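Uncharacterized protein RPA4178 (Rhodopseudomonas palustris, PDB 3LAG) is of unknown function but carries a cupin domain and binds a nickel ion, consistent with a metal-dependent role. Local coordinates at residues T20-P25 and I87-I92; M49-P54 and V75-R80. One frame throughout, in Å; residues are numbered along the deposited sequence. Where two conformers were deposited one is given.

How the contacts relate
Starting from the N terminus, the chain makes strand 4-13, turns back into strand 17-24 and then runs through most of the fold before strand 87-94 returns to pair with it; contact 1, between 20-25 and 87-92, closes this long loop of 61 residues. Contact 2, between 49-54 and 75-80, closes a shorter one of 20 residues and is nested wholly inside the first. Both pairings are antiparallel and belong to one cupin fold, with centres about 14 Å apart. They meet in the interior: Phe-89 CE2 lies 3.6 Å from Met-49 SE, Ile-87 CD1 packs on Met-49 CA, and Leu-24 CD2 reaches the backbone of Val-79 and Arg-80.

Contact 1: T20-P25 and I87-I92; sequences TEWRLP and IVFLEI
Trp-22 sets its CB over the face of the Phe-89 ring, a CH-pi contact with CB 3.7 Å from the ring centroid. Phe-89 CG sits between the backbone N and the carbonyl carbon (chi1 58°). The indole and phenyl planes are only 22° apart but slid past each other, and the rings barely overlap; Trp-22 CD1 comes 3.6 Å from Phe-89 CE1. Thr-20 CG2 lies over one face of the indole, near its rim. The indole N-H is bridged to a carboxylate: a water in the plane of the ring accepts from Trp-22 NE1 at 2.9 Å and donates to Glu-91 OE2 at 2.6 Å. The Glu-91 side chain lies about 4 Å from the nickel ion at nearest approach, so this face borders the cupin metal pocket. Farther along, Leu-24 CB meets Ile-87 CB.

The other face carries Glu-21, Arg-23, Val-88 and Leu-90. Arg-23 lies beside Val-88, whose CG1 sits over the centre of the guanidinium, while Arg-23 NE reaches Glu-21 OE2 at 2.9 Å from above the carboxylate plane, forming a salt bridge within its own strand. Arg-23 has a second acidic partner, Glu-86, in a salt bridge with NH1. Leu-90 CD1 touches Glu-21 CG at 3.9 Å.

Six backbone hydrogen bonds, two for each of the pairs Thr-20/Glu-91, Trp-22/Phe-89 and Leu-24/Ile-87, hold the strands in antiparallel register. In the cupin sheet, strand 17-24 has strand 4-13 as its other neighbour and strand 87-94 has strand 39-43, whose Val-41 touches Phe-89; Leu-90 also packs against Val-42 of the second subunit.

Contact 2: M49-P54 and V75-R80; sequences MTIVAP and VQHDVR. With NI (nickel (II) ion), chain F.
Thr-50 O is gripped twice: Arg-80 N donates to it at 2.7 Å, and Val-79 CA adds a CA-H...O contact at 3.2 Å. At the next hydrogen-bonded pair, Val-52 with Asp-78, Asp-78 O takes an almost straight bond from Val-52 N (178°) and a CA-H...O contact from Ile-51 CA (3.5 Å).

On the face with Thr-50 and Val-52, Arg-80 CD rests 3.7 Å from Val-52 CG2. The arginine turns about its CG-CD bond (chi3 68°), which places NE, itself paired with Glu-82. Arg-80 NH2 bonds Asp-78 OD2 at 3.0 Å, nearly in the guanidinium plane and on the carboxylate's syn side.

The other face holds Met-49, Ile-51, Val-79 and the metal ligand His-77. SE of the selenomethionine Met-49 lies 3.4 Å from Val-79 CG1, and Ile-51 CG2 touches His-77 CB at 3.8 Å. Val-79 CG2 sits over the centre of the His-77 ring and Val-75 CG1 over its opposite face.

With a valine methyl over each face and NE2 bound to nickel at 2.1 Å, the imidazole is probably held in one orientation. Strand 76-80 thus gives one histidine to the nickel site, alongside His-33 and His-35, while 49-54 packs beside it through Ile-51.

Contact 1: T20-P25 and I87-I92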
ATOM      1  N   THR B  20      -5.877   5.064   3.957  1.00  7.41           N
ATOM      2  CA  THR B  20      -5.897   5.208   5.408  1.00  7.77           C
ATOM      3  C   THR B  20      -4.949   4.225   6.058  1.00  7.34           C
ATOM      4  O   THR B  20      -4.988   3.026   5.776  1.00  7.89           O
ATOM      5  CB  THR B  20      -7.303   4.946   5.981  1.00  8.08           C
ATOM      6  OG1 THR B  20      -8.249   5.784   5.308  1.00  8.69           O
ATOM      7  CG2 THR B  20      -7.360   5.237   7.477  1.00  8.83           C
ATOM      8  N   GLU B  21      -4.097   4.749   6.930  1.00  7.46           N
ATOM      9  CA  GLU B  21      -3.241   3.922   7.765  0.50  8.15           C
ATOM     10  C   GLU B  21      -3.977   3.564   9.049  1.00  7.83           C
ATOM     11  O   GLU B  21      -4.418   4.449   9.787  1.00  7.99           O
ATOM     12  CB  GLU B  21      -1.955   4.672   8.103  0.50  8.89           C
ATOM     13  CG  GLU B  21      -1.013   3.907   9.004  0.50 11.90           C
ATOM     14  CD  GLU B  21       0.221   4.718   9.333  0.50 14.74           C
ATOM     15  OE1 GLU B  21       0.260   5.914   8.968  0.50 15.75           O
ATOM     16  OE2 GLU B  21       1.157   4.166   9.944  0.50 14.62           O
ATOM     17  N   TRP B  22      -4.104   2.263   9.306  1.00  6.83           N
ATOM     18  CA  TRP B  22      -4.731   1.760  10.523  1.00  6.96           C
ATOM     19  C   TRP B  22      -3.679   1.200  11.460  1.00  7.11           C
ATOM     20  O   TRP B  22      -2.829   0.412  11.051  1.00  7.56           O
ATOM     21  CB  TRP B  22      -5.770   0.674  10.198  1.00  7.52           C
ATOM     22  CG  TRP B  22      -7.004   1.243   9.578  1.00  7.78           C
ATOM     23  CD1 TRP B  22      -7.288   1.356   8.243  1.00  7.93           C
ATOM     24  CD2 TRP B  22      -8.118   1.813  10.271  1.00  8.65           C
ATOM     25  NE1 TRP B  22      -8.515   1.958   8.064  1.00  9.52           N
ATOM     26  CE2 TRP B  22      -9.048   2.239   9.295  1.00  9.45           C
ATOM     27  CE3 TRP B  22      -8.425   1.997  11.625  1.00  9.79           C
ATOM     28  CZ2 TRP B  22     -10.256   2.846   9.631  1.00 11.23           C
ATOM     29  CZ3 TRP B  22      -9.631   2.597  11.958  1.00 12.09           C
ATOM     30  CH2 TRP B  22     -10.532   3.012  10.963  1.00 11.74           C
ATOM     31  N   ARG B  23      -3.739   1.625  12.717  1.00  7.06           N
ATOM     32  CA  ARG B  23      -2.867   1.097  13.760  1.00  8.39           C
ATOM     33  C   ARG B  23      -3.734   0.604  14.896  1.00  8.04           C
ATOM     34  O   ARG B  23      -4.506   1.366  15.484  1.00  8.76           O
ATOM     35  CB  ARG B  23      -1.900   2.173  14.256  1.00 10.27           C
ATOM     36  CG  ARG B  23      -0.833   2.500  13.249  1.00 11.22           C
ATOM     37  CD  ARG B  23       0.133   3.564  13.755  1.00 13.72           C
ATOM     38  NE  ARG B  23       1.266   3.698  12.849  1.00 16.37           N
ATOM     39  CZ  ARG B  23       2.401   3.015  12.958  1.00 18.23           C
ATOM     40  NH1 ARG B  23       2.584   2.150  13.947  1.00 16.60           N
ATOM     41  NH2 ARG B  23       3.369   3.212  12.079  1.00 21.97           N
ATOM     42  N   LEU B  24      -3.616  -0.683  15.197  1.00  7.01           N
ATOM     43  CA  LEU B  24      -4.399  -1.293  16.261  1.00  7.43           C
ATOM     44  C   LEU B  24      -3.490  -1.765  17.378  1.00  7.80           C
ATOM     45  O   LEU B  24      -2.797  -2.780  17.247  1.00  7.28           O
ATOM     46  CB  LEU B  24      -5.233  -2.464  15.741  1.00  8.23           C
ATOM     47  CG  LEU B  24      -6.605  -2.104  15.176  1.00 11.03           C
ATOM     48  CD1 LEU B  24      -6.484  -1.377  13.855  1.00 11.51           C
ATOM     49  CD2 LEU B  24      -7.427  -3.370  15.025  1.00 13.75           C
ATOM     50  N   PRO B  25      -3.490  -1.029  18.495  1.00  7.93           N
ATOM     51  CA  PRO B  25      -2.759  -1.497  19.679  1.00  9.08           C
ATOM     52  C   PRO B  25      -3.343  -2.820  20.193  1.00  8.03           C
ATOM     53  O   PRO B  25      -4.481  -3.159  19.897  1.00  6.89           O
ATOM     54  CB  PRO B  25      -3.033  -0.393  20.705  1.00 10.56           C
ATOM     55  CG  PRO B  25      -3.340   0.815  19.897  1.00 11.37           C
ATOM     56  CD  PRO B  25      -4.083   0.304  18.701  1.00  9.48           C
ATOM     57  N   ILE B  87      -0.898  -4.075  15.350  1.00  7.49           N
ATOM     58  CA  ILE B  87      -1.259  -4.420  13.982  1.00  7.09           C
ATOM     59  C   ILE B  87      -1.265  -3.142  13.152  1.00  7.20           C
ATOM     60  O   ILE B  87      -1.793  -2.127  13.597  1.00  7.27           O
ATOM     61  CB  ILE B  87      -2.651  -5.098  13.954  1.00  7.48           C
ATOM     62  CG1 ILE B  87      -2.543  -6.525  14.505  1.00  7.87           C
ATOM     63  CG2 ILE B  87      -3.241  -5.071  12.549  1.00  8.84           C
ATOM     64  CD1 ILE B  87      -3.888  -7.207  14.683  1.00  8.38           C
ATOM     65  N   VAL B  88      -0.657  -3.180  11.967  1.00  6.88           N
ATOM     66  CA  VAL B  88      -0.578  -2.002  11.112  1.00  7.38           C
ATOM     67  C   VAL B  88      -0.829  -2.394   9.671  1.00  6.53           C
ATOM     68  O   VAL B  88      -0.211  -3.310   9.142  1.00  6.52           O
ATOM     69  CB  VAL B  88       0.798  -1.326  11.192  1.00  9.13           C
ATOM     70  CG1 VAL B  88       0.775  -0.014  10.416  1.00 10.30           C
ATOM     71  CG2 VAL B  88       1.202  -1.091  12.651  1.00 11.29           C
ATOM     72  N   PHE B  89      -1.758  -1.693   9.033  1.00  6.35           N
ATOM     73  CA  PHE B  89      -2.031  -1.917   7.625  1.00  6.39           C
ATOM     74  C   PHE B  89      -2.571  -0.647   7.004  1.00  6.06           C
ATOM     75  O   PHE B  89      -3.138   0.200   7.697  1.00  6.79           O
ATOM     76  CB  PHE B  89      -3.016  -3.077   7.407  1.00  6.56           C
ATOM     77  CG  PHE B  89      -4.342  -2.891   8.081  1.00  7.05           C
ATOM     78  CD1 PHE B  89      -5.426  -2.357   7.398  1.00  7.76           C
ATOM     79  CD2 PHE B  89      -4.527  -3.303   9.391  1.00  7.75           C
ATOM     80  CE1 PHE B  89      -6.655  -2.202   8.024  1.00  9.85           C
ATOM     81  CE2 PHE B  89      -5.759  -3.147  10.019  1.00 10.05           C
ATOM     82  CZ  PHE B  89      -6.820  -2.599   9.328  1.00 10.20           C
ATOM     83  N   LEU B  90      -2.370  -0.516   5.701  1.00  6.40           N
ATOM     84  CA  LEU B  90      -3.005   0.534   4.926  1.00  7.04           C
ATOM     85  C   LEU B  90      -4.209  -0.052   4.212  1.00  7.33           C
ATOM     86  O   LEU B  90      -4.199  -1.199   3.761  1.00  8.36           O
ATOM     87  CB  LEU B  90      -2.028   1.170   3.924  1.00  8.95           C
ATOM     88  CG  LEU B  90      -1.163   2.319   4.467  1.00 11.71           C
ATOM     89  CD1 LEU B  90      -0.349   1.927   5.683  1.00 14.52           C
ATOM     90  CD2 LEU B  90      -0.257   2.867   3.368  1.00 12.78           C
ATOM     91  N   GLU B  91      -5.265   0.738   4.151  1.00  7.84           N
ATOM     92  CA  GLU B  91      -6.444   0.376   3.403  1.00  9.05           C
ATOM     93  C   GLU B  91      -6.653   1.411   2.315  1.00  7.72           C
ATOM     94  O   GLU B  91      -6.719   2.617   2.578  1.00  8.33           O
ATOM     95  CB  GLU B  91      -7.630   0.358   4.331  1.00 12.18           C
ATOM     96  CG  GLU B  91      -8.630  -0.684   3.963  1.00 17.22           C
ATOM     97  CD  GLU B  91      -9.495  -1.053   5.126  1.00 17.52           C
ATOM     98  OE1 GLU B  91      -9.325  -2.167   5.673  1.00 18.37           O
ATOM     99  OE2 GLU B  91     -10.330  -0.211   5.496  1.00 16.59           O
ATOM    100  N   ILE B  92      -6.763   0.920   1.088  1.00  6.95           N
ATOM    101  CA  ILE B  92      -6.860   1.766  -0.087  0.50  7.42           C
ATOM    102  C   ILE B  92      -8.244   1.566  -0.699  1.00  6.90           C
ATOM    103  O   ILE B  92      -8.546   0.496  -1.222  1.00  7.27           O
ATOM    104  CB  ILE B  92      -5.748   1.424  -1.108  0.50  7.64           C
ATOM    105  CG1 ILE B  92      -4.360   1.579  -0.466  0.50  7.37           C
ATOM    106  CG2 ILE B  92      -5.858   2.309  -2.337  0.50  8.93           C
ATOM    107  CD1 ILE B  92      -3.787   0.306   0.127  0.50  8.85           C
TER
HETATM  108  O   HOH W   1      -9.162   4.323   3.212  1.00 12.62           O
HETATM  109  O   HOH W   2      -9.937   2.363   5.591  1.00 14.26           O

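Contact 2: M49-P54 and V75-R80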
HETATM    1  N   MSE B  49      -4.997 -10.710  12.895  1.00 10.04           N
HETATM    2  CA  MSE B  49      -6.063  -9.721  13.053  1.00 11.43           C
HETATM    3  C   MSE B  49      -7.418 -10.386  13.256  1.00 11.69           C
HETATM    4  O   MSE B  49      -7.896 -11.108  12.377  1.00 13.09           O
HETATM    5  CB  MSE B  49      -6.093  -8.831  11.795  1.00 12.48           C
HETATM    6  CG  MSE B  49      -7.017  -7.627  11.860  1.00 12.29           C
HETATM    7 SE   MSE B  49      -6.966  -6.575  10.217  0.60 16.19          SE
HETATM    8  CE  MSE B  49      -7.948  -7.856   9.114  1.00 14.22           C
ATOM      9  N   THR B  50      -8.044 -10.132  14.403  1.00  9.13           N
ATOM     10  CA  THR B  50      -9.348 -10.708  14.683  1.00 10.09           C
ATOM     11  C   THR B  50     -10.427  -9.997  13.867  1.00  9.43           C
ATOM     12  O   THR B  50     -10.518  -8.765  13.863  1.00 10.54           O
ATOM     13  CB  THR B  50      -9.653 -10.633  16.180  1.00 11.21           C
ATOM     14  OG1 THR B  50      -8.680 -11.412  16.890  1.00 12.19           O
ATOM     15  CG2 THR B  50     -11.041 -11.171  16.477  1.00 11.35           C
ATOM     16  N   ILE B  51     -11.232 -10.785  13.154  1.00  8.82           N
ATOM     17  CA  ILE B  51     -12.354 -10.259  12.393  1.00  9.31           C
ATOM     18  C   ILE B  51     -13.625 -10.821  12.999  1.00  9.17           C
ATOM     19  O   ILE B  51     -13.765 -12.044  13.122  1.00  9.99           O
ATOM     20  CB  ILE B  51     -12.292 -10.688  10.912  1.00 11.02           C
ATOM     21  CG1 ILE B  51     -10.961 -10.242  10.295  1.00 12.63           C
ATOM     22  CG2 ILE B  51     -13.491 -10.125  10.152  1.00 12.76           C
ATOM     23  CD1 ILE B  51     -10.798 -10.592   8.825  1.00 14.52           C
ATOM     24  N   VAL B  52     -14.533  -9.938  13.411  1.00  9.17           N
ATOM     25  CA  VAL B  52     -15.805 -10.360  13.981  1.00 10.22           C
ATOM     26  C   VAL B  52     -16.891 -10.157  12.938  1.00  9.11           C
ATOM     27  O   VAL B  52     -17.134  -9.034  12.474  1.00 10.38           O
ATOM     28  CB  VAL B  52     -16.176  -9.579  15.248  1.00 10.99           C
ATOM     29  CG1 VAL B  52     -17.415 -10.208  15.911  1.00 11.01           C
ATOM     30  CG2 VAL B  52     -14.997  -9.529  16.216  1.00 11.79           C
ATOM     31  N   ALA B  53     -17.500 -11.267  12.530  1.00 11.81           N
ATOM     32  CA  ALA B  53     -18.545 -11.251  11.520  1.00 14.07           C
ATOM     33  C   ALA B  53     -19.837 -10.743  12.147  1.00 14.78           C
ATOM     34  O   ALA B  53     -19.954 -10.693  13.371  1.00 13.76           O
ATOM     35  CB  ALA B  53     -18.739 -12.656  10.952  1.00 14.32           C
ATOM     36  N   PRO B  54     -20.816 -10.358  11.312  1.00 16.32           N
ATOM     37  CA  PRO B  54     -22.083  -9.881  11.881  1.00 18.40           C
ATOM     38  C   PRO B  54     -22.739 -10.882  12.840  1.00 19.39           C
ATOM     39  O   PRO B  54     -23.456 -10.446  13.739  1.00 21.38           O
ATOM     40  CB  PRO B  54     -22.958  -9.654  10.642  1.00 18.70           C
ATOM     41  CG  PRO B  54     -21.986  -9.373   9.547  1.00 18.26           C
ATOM     42  CD  PRO B  54     -20.780 -10.227   9.845  1.00 17.13           C
ATOM     43  N   VAL B  75     -18.441  -5.753   2.545  1.00 10.17           N
ATOM     44  CA  VAL B  75     -17.854  -6.317   3.751  1.00 10.90           C
ATOM     45  C   VAL B  75     -18.390  -5.572   4.965  1.00 10.46           C
ATOM     46  O   VAL B  75     -18.435  -4.342   4.972  1.00 11.59           O
ATOM     47  CB  VAL B  75     -16.309  -6.244   3.722  1.00 12.53           C
ATOM     48  CG1 VAL B  75     -15.714  -6.540   5.099  1.00 13.19           C
ATOM     49  CG2 VAL B  75     -15.758  -7.208   2.679  1.00 13.18           C
ATOM     50  N   GLN B  76     -18.807  -6.335   5.975  1.00 11.34           N
ATOM     51  CA  GLN B  76     -19.300  -5.798   7.244  1.00 13.23           C
ATOM     52  C   GLN B  76     -18.567  -6.527   8.350  1.00 10.95           C
ATOM     53  O   GLN B  76     -18.644  -7.753   8.448  1.00 11.77           O
ATOM     54  CB  GLN B  76     -20.804  -6.061   7.421  1.00 17.06           C
ATOM     55  CG  GLN B  76     -21.701  -5.522   6.332  1.00 20.63           C
ATOM     56  CD  GLN B  76     -23.176  -5.704   6.664  1.00 23.87           C
ATOM     57  OE1 GLN B  76     -23.951  -4.748   6.645  1.00 26.83           O
ATOM     58  NE2 GLN B  76     -23.566  -6.933   6.982  1.00 26.78           N
ATOM     59  N   HIS B  77     -17.853  -5.796   9.197  1.00  9.79           N
ATOM     60  CA  HIS B  77     -17.058  -6.466  10.216  1.00  9.93           C
ATOM     61  C   HIS B  77     -16.612  -5.514  11.318  1.00  7.18           C
ATOM     62  O   HIS B  77     -16.617  -4.292  11.139  1.00  8.68           O
ATOM     63  CB  HIS B  77     -15.845  -7.208   9.589  1.00 11.52           C
ATOM     64  CG  HIS B  77     -14.869  -6.320   8.870  1.00 10.75           C
ATOM     65  ND1 HIS B  77     -13.883  -6.825   8.046  1.00 11.74           N
ATOM     66  CD2 HIS B  77     -14.721  -4.974   8.846  1.00 11.67           C
ATOM     67  CE1 HIS B  77     -13.171  -5.831   7.551  1.00 12.67           C
ATOM     68  NE2 HIS B  77     -13.649  -4.698   8.028  1.00 13.47           N
ATOM     69  N   ASP B  78     -16.221  -6.096  12.446  1.00  8.72           N
ATOM     70  CA  ASP B  78     -15.397  -5.395  13.431  1.00  8.85           C
ATOM     71  C   ASP B  78     -14.021  -6.027  13.340  1.00  9.29           C
ATOM     72  O   ASP B  78     -13.918  -7.238  13.206  1.00 10.24           O
ATOM     73  CB  ASP B  78     -15.965  -5.606  14.837  1.00  9.13           C
ATOM     74  CG  ASP B  78     -15.209  -4.838  15.916  1.00  9.10           C
ATOM     75  OD1 ASP B  78     -14.461  -3.885  15.604  1.00  9.82           O
ATOM     76  OD2 ASP B  78     -15.427  -5.189  17.095  1.00 10.74           O
ATOM     77  N   VAL B  79     -12.968  -5.226  13.393  1.00  8.32           N
ATOM     78  CA  VAL B  79     -11.624  -5.765  13.367  1.00  9.53           C
ATOM     79  C   VAL B  79     -10.947  -5.423  14.686  1.00  8.46           C
ATOM     80  O   VAL B  79     -11.015  -4.287  15.156  1.00  8.85           O
ATOM     81  CB  VAL B  79     -10.860  -5.239  12.157  1.00 11.95           C
ATOM     82  CG1 VAL B  79      -9.375  -5.451  12.321  1.00 15.39           C
ATOM     83  CG2 VAL B  79     -11.405  -5.913  10.892  1.00 11.40           C
ATOM     84  N   ARG B  80     -10.324  -6.426  15.290  1.00  8.07           N
ATOM     85  CA  ARG B  80      -9.760  -6.277  16.620  1.00  7.84           C
ATOM     86  C   ARG B  80      -8.361  -6.834  16.708  1.00  7.55           C
ATOM     87  O   ARG B  80      -7.960  -7.677  15.904  1.00  8.75           O
ATOM     88  CB  ARG B  80     -10.627  -7.014  17.632  1.00  9.00           C
ATOM     89  CG  ARG B  80     -12.098  -6.686  17.496  1.00 10.44           C
ATOM     90  CD  ARG B  80     -12.930  -7.425  18.517  1.00 12.38           C
ATOM     91  NE  ARG B  80     -12.699  -6.964  19.881  1.00 14.24           N
ATOM     92  CZ  ARG B  80     -13.419  -6.027  20.496  1.00 15.54           C
ATOM     93  NH1 ARG B  80     -13.141  -5.687  21.748  1.00 17.17           N
ATOM     94  NH2 ARG B  80     -14.415  -5.425  19.866  1.00 15.63           N
TER
HETATM   95 NI    NI F  98     -12.902  -2.758   7.591  0.90 10.16          NI
HETATM   96  O   HOH W   3     -11.798  -0.685   7.501  1.00 12.08           O